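Long-range contact in binary enterotoxin of Clostridium perfringens component a (Clostridium perfringens, PDB 5WTZ), which binds NAD+ and, as the enzymatic component of a binary iota-like enterotoxin, probably transfers its ADP-ribose to actin: residues Gln213-Asn218 / Ile296-Met301. Sequence-based numbering, arbitrary orientation.
Sequences QLNFEN and ITYRRM. With NAD (nicotinamide-adenine-dinucleotide), chain B.
I296, Y298 and N215 bury most of the surface where the loop after strand 201-211 meets an outermost strand of the NAD-binding sheet, and they illustrate how one amide can serve both an apolar and a polar neighbour. The N215 amide carbon CG lies 3.7 Å from CB of I296. CG, anti to the backbone N (chi1 -175°), brings the amide beside the Y298 hydroxyl, whose OH donates to OD1 at 2.6 Å, in the carbonyl plane and on a lone pair. The amide and ring planes are 41° apart, with OD1 at the ring's edge. A water in the plane of the ring donates to OH and to E217 OE2 and accepts from N215 ND2; E217 OE2 also forms a salt bridge with K60. At the backbone, I296 N donates to L214 O at 2.9 Å, nearly straight at 165°, while CD1 of I296 touches the Q213 amide, which itself bonds to S187 and N134 of the preceding sheet. Next along the strand, R299 NH1 bonds to NAD O1N at 2.9 Å, its NE in a salt bridge with E305. The tyrosine hydroxyl, gripped by amide and water, is thus fixed in direction, tying the loop before helix 220-237 to the strand that carries a phosphate-binding arginine.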
ATOM      1  N   GLN A 213       1.856  -8.897  -1.500  1.00 20.21           N
ATOM      2  CA  GLN A 213       2.041  -8.360  -2.839  1.00 19.64           C
ATOM      3  C   GLN A 213       3.519  -8.114  -3.102  1.00 25.46           C
ATOM      4  O   GLN A 213       4.288  -7.906  -2.163  1.00 22.88           O
ATOM      5  CB  GLN A 213       1.256  -7.062  -3.014  1.00 21.09           C
ATOM      6  CG  GLN A 213      -0.255  -7.198  -2.803  1.00 18.55           C
ATOM      7  CD  GLN A 213      -1.007  -5.998  -3.334  1.00 18.83           C
ATOM      8  OE1 GLN A 213      -1.427  -5.976  -4.499  1.00 17.29           O
ATOM      9  NE2 GLN A 213      -1.183  -4.980  -2.486  1.00 14.04           N
ATOM     10  N   LEU A 214       3.913  -8.154  -4.371  1.00 17.22           N
ATOM     11  CA  LEU A 214       5.293  -7.831  -4.754  1.00 21.28           C
ATOM     12  C   LEU A 214       5.456  -6.314  -4.681  1.00 20.96           C
ATOM     13  O   LEU A 214       4.850  -5.554  -5.451  1.00 19.76           O
ATOM     14  CB  LEU A 214       5.629  -8.363  -6.146  1.00 23.69           C
ATOM     15  CG  LEU A 214       7.068  -8.170  -6.649  1.00 24.38           C
ATOM     16  CD1 LEU A 214       8.068  -8.917  -5.794  1.00 25.21           C
ATOM     17  CD2 LEU A 214       7.199  -8.581  -8.105  1.00 20.02           C
ATOM     18  N   ASN A 215       6.252  -5.883  -3.717  1.00 20.17           N
ATOM     19  CA  ASN A 215       6.364  -4.475  -3.362  1.00 20.38           C
ATOM     20  C   ASN A 215       7.764  -4.255  -2.812  1.00 18.97           C
ATOM     21  O   ASN A 215       8.054  -4.630  -1.680  1.00 16.32           O
ATOM     22  CB  ASN A 215       5.292  -4.092  -2.335  1.00 18.69           C
ATOM     23  CG  ASN A 215       5.287  -2.607  -2.014  1.00 17.42           C
ATOM     24  OD1 ASN A 215       6.172  -1.854  -2.450  1.00 19.46           O
ATOM     25  ND2 ASN A 215       4.308  -2.181  -1.213  1.00 17.41           N
ATOM     26  N   PHE A 216       8.646  -3.674  -3.616  1.00 19.02           N
ATOM     27  CA  PHE A 216      10.051  -3.587  -3.225  1.00 22.31           C
ATOM     28  C   PHE A 216      10.326  -2.547  -2.137  1.00 23.06           C
ATOM     29  O   PHE A 216      11.311  -2.671  -1.412  1.00 23.21           O
ATOM     30  CB  PHE A 216      10.911  -3.304  -4.462  1.00 21.80           C
ATOM     31  CG  PHE A 216      10.835  -4.397  -5.480  1.00 22.95           C
ATOM     32  CD1 PHE A 216      11.187  -5.692  -5.128  1.00 27.49           C
ATOM     33  CD2 PHE A 216      10.401  -4.144  -6.767  1.00 27.59           C
ATOM     34  CE1 PHE A 216      11.108  -6.717  -6.048  1.00 26.76           C
ATOM     35  CE2 PHE A 216      10.318  -5.171  -7.696  1.00 24.93           C
ATOM     36  CZ  PHE A 216      10.674  -6.456  -7.331  1.00 18.91           C
ATOM     37  N   GLU A 217       9.432  -1.563  -2.009  1.00 21.08           N
ATOM     38  CA  GLU A 217       9.606  -0.412  -1.103  1.00 23.34           C
ATOM     39  C   GLU A 217      11.027   0.181  -1.222  1.00 20.22           C
ATOM     40  O   GLU A 217      11.276   0.911  -2.184  1.00 19.16           O
ATOM     41  CB  GLU A 217       9.242  -0.798   0.350  1.00 20.45           C
ATOM     42  CG  GLU A 217       7.731  -1.121   0.460  1.00 23.61           C
ATOM     43  CD  GLU A 217       7.196  -1.215   1.881  1.00 21.93           C
ATOM     44  OE1 GLU A 217       7.978  -1.487   2.807  1.00 23.25           O
ATOM     45  OE2 GLU A 217       5.982  -1.019   2.056  1.00 23.82           O
ATOM     46  N   ASN A 218      11.942  -0.113  -0.289  1.00 19.78           N
ATOM     47  CA  ASN A 218      13.305   0.458  -0.334  1.00 18.72           C
ATOM     48  C   ASN A 218      14.365  -0.534  -0.824  1.00 22.11           C
ATOM     49  O   ASN A 218      15.565  -0.208  -0.873  1.00 22.52           O
ATOM     50  CB  ASN A 218      13.740   0.989   1.044  1.00 19.18           C
ATOM     51  CG  ASN A 218      12.833   2.097   1.570  1.00 27.71           C
ATOM     52  OD1 ASN A 218      12.428   2.070   2.726  1.00 34.51           O
ATOM     53  ND2 ASN A 218      12.526   3.079   0.728  1.00 24.34           N
ATOM     54  N   ILE A 296       3.492  -3.651  -7.100  1.00 13.36           N
ATOM     55  CA  ILE A 296       3.234  -2.308  -6.599  1.00 15.49           C
ATOM     56  C   ILE A 296       4.277  -1.342  -7.181  1.00 15.48           C
ATOM     57  O   ILE A 296       5.476  -1.623  -7.150  1.00 18.50           O
ATOM     58  CB  ILE A 296       3.278  -2.257  -5.052  1.00 14.86           C
ATOM     59  CG1 ILE A 296       2.170  -3.141  -4.445  1.00 20.28           C
ATOM     60  CG2 ILE A 296       3.193  -0.807  -4.588  1.00 15.63           C
ATOM     61  CD1 ILE A 296       0.766  -2.871  -5.042  1.00 18.42           C
ATOM     62  N   THR A 297       3.835  -0.211  -7.729  1.00 12.63           N
ATOM     63  CA  THR A 297       4.780   0.812  -8.175  1.00 15.08           C
ATOM     64  C   THR A 297       4.327   2.194  -7.677  1.00 15.04           C
ATOM     65  O   THR A 297       3.212   2.341  -7.196  1.00 17.35           O
ATOM     66  CB  THR A 297       4.953   0.804  -9.708  1.00 12.85           C
ATOM     67  OG1 THR A 297       6.108   1.578 -10.055  1.00 18.13           O
ATOM     68  CG2 THR A 297       3.680   1.328 -10.438  1.00 10.66           C
ATOM     69  N   TYR A 298       5.199   3.191  -7.784  1.00 12.91           N
ATOM     70  CA  TYR A 298       5.005   4.493  -7.128  1.00 15.14           C
ATOM     71  C   TYR A 298       5.169   5.686  -8.066  1.00 17.15           C
ATOM     72  O   TYR A 298       5.856   5.614  -9.076  1.00 14.37           O
ATOM     73  CB  TYR A 298       5.995   4.652  -5.961  1.00 19.74           C
ATOM     74  CG  TYR A 298       5.904   3.574  -4.892  1.00 15.88           C
ATOM     75  CD1 TYR A 298       6.631   2.380  -5.014  1.00 19.38           C
ATOM     76  CD2 TYR A 298       5.098   3.748  -3.770  1.00 15.45           C
ATOM     77  CE1 TYR A 298       6.548   1.391  -4.035  1.00 19.72           C
ATOM     78  CE2 TYR A 298       5.007   2.770  -2.783  1.00 14.27           C
ATOM     79  CZ  TYR A 298       5.717   1.597  -2.930  1.00 18.57           C
ATOM     80  OH  TYR A 298       5.622   0.649  -1.948  1.00 17.26           O
ATOM     81  N   ARG A 299       4.574   6.816  -7.705  1.00 18.24           N
ATOM     82  CA  ARG A 299       4.747   8.017  -8.514  1.00 15.71           C
ATOM     83  C   ARG A 299       4.617   9.241  -7.624  1.00 17.05           C
ATOM     84  O   ARG A 299       3.677   9.333  -6.834  1.00 17.06           O
ATOM     85  CB  ARG A 299       3.716   8.085  -9.652  1.00 17.24           C
ATOM     86  CG  ARG A 299       3.868   9.336 -10.528  1.00 16.99           C
ATOM     87  CD  ARG A 299       2.901   9.339 -11.730  1.00 15.02           C
ATOM     88  NE  ARG A 299       2.807  10.707 -12.229  1.00 15.67           N
ATOM     89  CZ  ARG A 299       3.763  11.314 -12.923  1.00 18.71           C
ATOM     90  NH1 ARG A 299       4.875  10.653 -13.260  1.00 16.09           N
ATOM     91  NH2 ARG A 299       3.611  12.582 -13.305  1.00 18.39           N
ATOM     92  N   ARG A 300       5.579  10.152  -7.736  1.00 16.00           N
ATOM     93  CA  ARG A 300       5.469  11.472  -7.136  1.00 14.47           C
ATOM     94  C   ARG A 300       4.692  12.328  -8.120  1.00 18.40           C
ATOM     95  O   ARG A 300       5.190  12.671  -9.196  1.00 16.90           O
ATOM     96  CB  ARG A 300       6.854  12.029  -6.828  1.00 13.92           C
ATOM     97  CG  ARG A 300       7.674  11.099  -5.912  1.00 21.61           C
ATOM     98  CD  ARG A 300       6.921  10.836  -4.597  1.00 21.92           C
ATOM     99  NE  ARG A 300       7.504   9.788  -3.746  1.00 23.83           N
ATOM    100  CZ  ARG A 300       7.812   9.959  -2.460  1.00 22.11           C
ATOM    101  NH1 ARG A 300       7.647  11.141  -1.889  1.00 17.69           N
ATOM    102  NH2 ARG A 300       8.316   8.966  -1.742  1.00 20.81           N
ATOM    103  N   MET A 301       3.436  12.610  -7.792  1.00 18.07           N
ATOM    104  CA  MET A 301       2.523  13.249  -8.734  1.00 18.13           C
ATOM    105  C   MET A 301       2.488  14.744  -8.462  1.00 20.84           C
ATOM    106  O   MET A 301       2.578  15.170  -7.312  1.00 20.27           O
ATOM    107  CB  MET A 301       1.105  12.660  -8.622  1.00 18.36           C
ATOM    108  CG  MET A 301       1.033  11.122  -8.584  1.00 21.66           C
ATOM    109  SD  MET A 301      -0.626  10.514  -8.177  1.00 22.75           S
ATOM    110  CE  MET A 301      -1.437  10.679  -9.730  1.00 20.92           C
TER
HETATM  111  PA  NAD B 501       5.269  14.063 -16.307  1.00 19.16           P
HETATM  112  O1A NAD B 501       5.292  14.385 -17.783  1.00 18.97           O
HETATM  113  O2A NAD B 501       4.477  12.896 -15.800  1.00 18.76           O
HETATM  114  O5B NAD B 501       4.771  15.351 -15.475  1.00 18.14           O
HETATM  115  C5B NAD B 501       5.122  16.695 -15.824  1.00 20.95           C
HETATM  116  C4B NAD B 501       4.059  17.642 -15.301  1.00 17.88           C
HETATM  117  O4B NAD B 501       2.826  17.330 -15.964  1.00 21.45           O
HETATM  118  C3B NAD B 501       3.831  17.475 -13.801  1.00 21.90           C
HETATM  119  O3B NAD B 501       3.574  18.770 -13.233  1.00 22.57           O
HETATM  120  C2B NAD B 501       2.587  16.600 -13.734  1.00 15.18           C
HETATM  121  O2B NAD B 501       1.813  16.830 -12.552  1.00 18.54           O
HETATM  122  C1B NAD B 501       1.828  16.976 -15.001  1.00 18.54           C
HETATM  123  N9A NAD B 501       1.067  15.804 -15.479  1.00 19.65           N
HETATM  124  C8A NAD B 501       1.562  14.594 -15.797  1.00 15.96           C
HETATM  125  N7A NAD B 501       0.562  13.754 -16.185  1.00 17.47           N
HETATM  126  C5A NAD B 501      -0.584  14.438 -16.089  1.00 16.53           C
HETATM  127  C6A NAD B 501      -2.013  14.161 -16.340  1.00 22.03           C
HETATM  128  N6A NAD B 501      -2.406  12.942 -16.774  1.00 18.37           N
HETATM  129  N1A NAD B 501      -2.905  15.153 -16.100  1.00 21.59           N
HETATM  130  C2A NAD B 501      -2.519  16.369 -15.675  1.00 21.49           C
HETATM  131  N3A NAD B 501      -1.233  16.694 -15.441  1.00 21.48           N
HETATM  132  C4A NAD B 501      -0.251  15.779 -15.617  1.00 19.40           C
HETATM  133  O3  NAD B 501       6.799  13.860 -15.867  1.00 14.62           O
HETATM  134  PN  NAD B 501       7.439  13.840 -14.392  1.00 19.54           P
HETATM  135  O1N NAD B 501       6.903  12.624 -13.668  1.00 19.82           O
HETATM  136  O2N NAD B 501       7.310  15.223 -13.799  1.00 23.28           O
HETATM  137  O5D NAD B 501       8.980  13.619 -14.797  1.00 23.26           O
HETATM  138  C5D NAD B 501       9.392  12.534 -15.627  1.00 20.76           C
HETATM  139  C4D NAD B 501      10.898  12.380 -15.526  1.00 18.89           C
HETATM  140  O4D NAD B 501      11.231  11.801 -14.262  1.00 16.47           O
HETATM  141  C3D NAD B 501      11.394  11.386 -16.557  1.00 22.65           C
HETATM  142  O3D NAD B 501      12.788  11.659 -16.788  1.00 21.40           O
HETATM  143  C2D NAD B 501      11.243  10.055 -15.855  1.00 17.38           C
HETATM  144  O2D NAD B 501      12.174   9.087 -16.351  1.00 18.19           O
HETATM  145  C1D NAD B 501      11.474  10.405 -14.383  1.00 17.97           C
HETATM  146  N1N NAD B 501      10.592   9.675 -13.450  1.00 21.27           N
HETATM  147  C2N NAD B 501       9.699  10.332 -12.681  1.00 20.74           C
HETATM  148  C3N NAD B 501       8.870   9.629 -11.799  1.00 18.30           C
HETATM  149  C7N NAD B 501       7.870  10.333 -10.923  1.00 16.65           C
HETATM  150  O7N NAD B 501       7.379  11.424 -11.239  1.00 20.03           O
HETATM  151  N7N NAD B 501       7.577   9.730  -9.783  1.00 15.46           N
HETATM  152  C4N NAD B 501       8.965   8.247 -11.688  1.00 16.78           C
HETATM  153  C5N NAD B 501       9.889   7.596 -12.490  1.00 25.33           C
HETATM  154  C6N NAD B 501      10.689   8.340 -13.361  1.00 25.23           C
HETATM  155  O   HOH W   1       4.435   0.407   0.396  1.00 20.67           O
HETATM  156  O   HOH W   2       7.754  -2.225  -5.872  1.00 18.65           O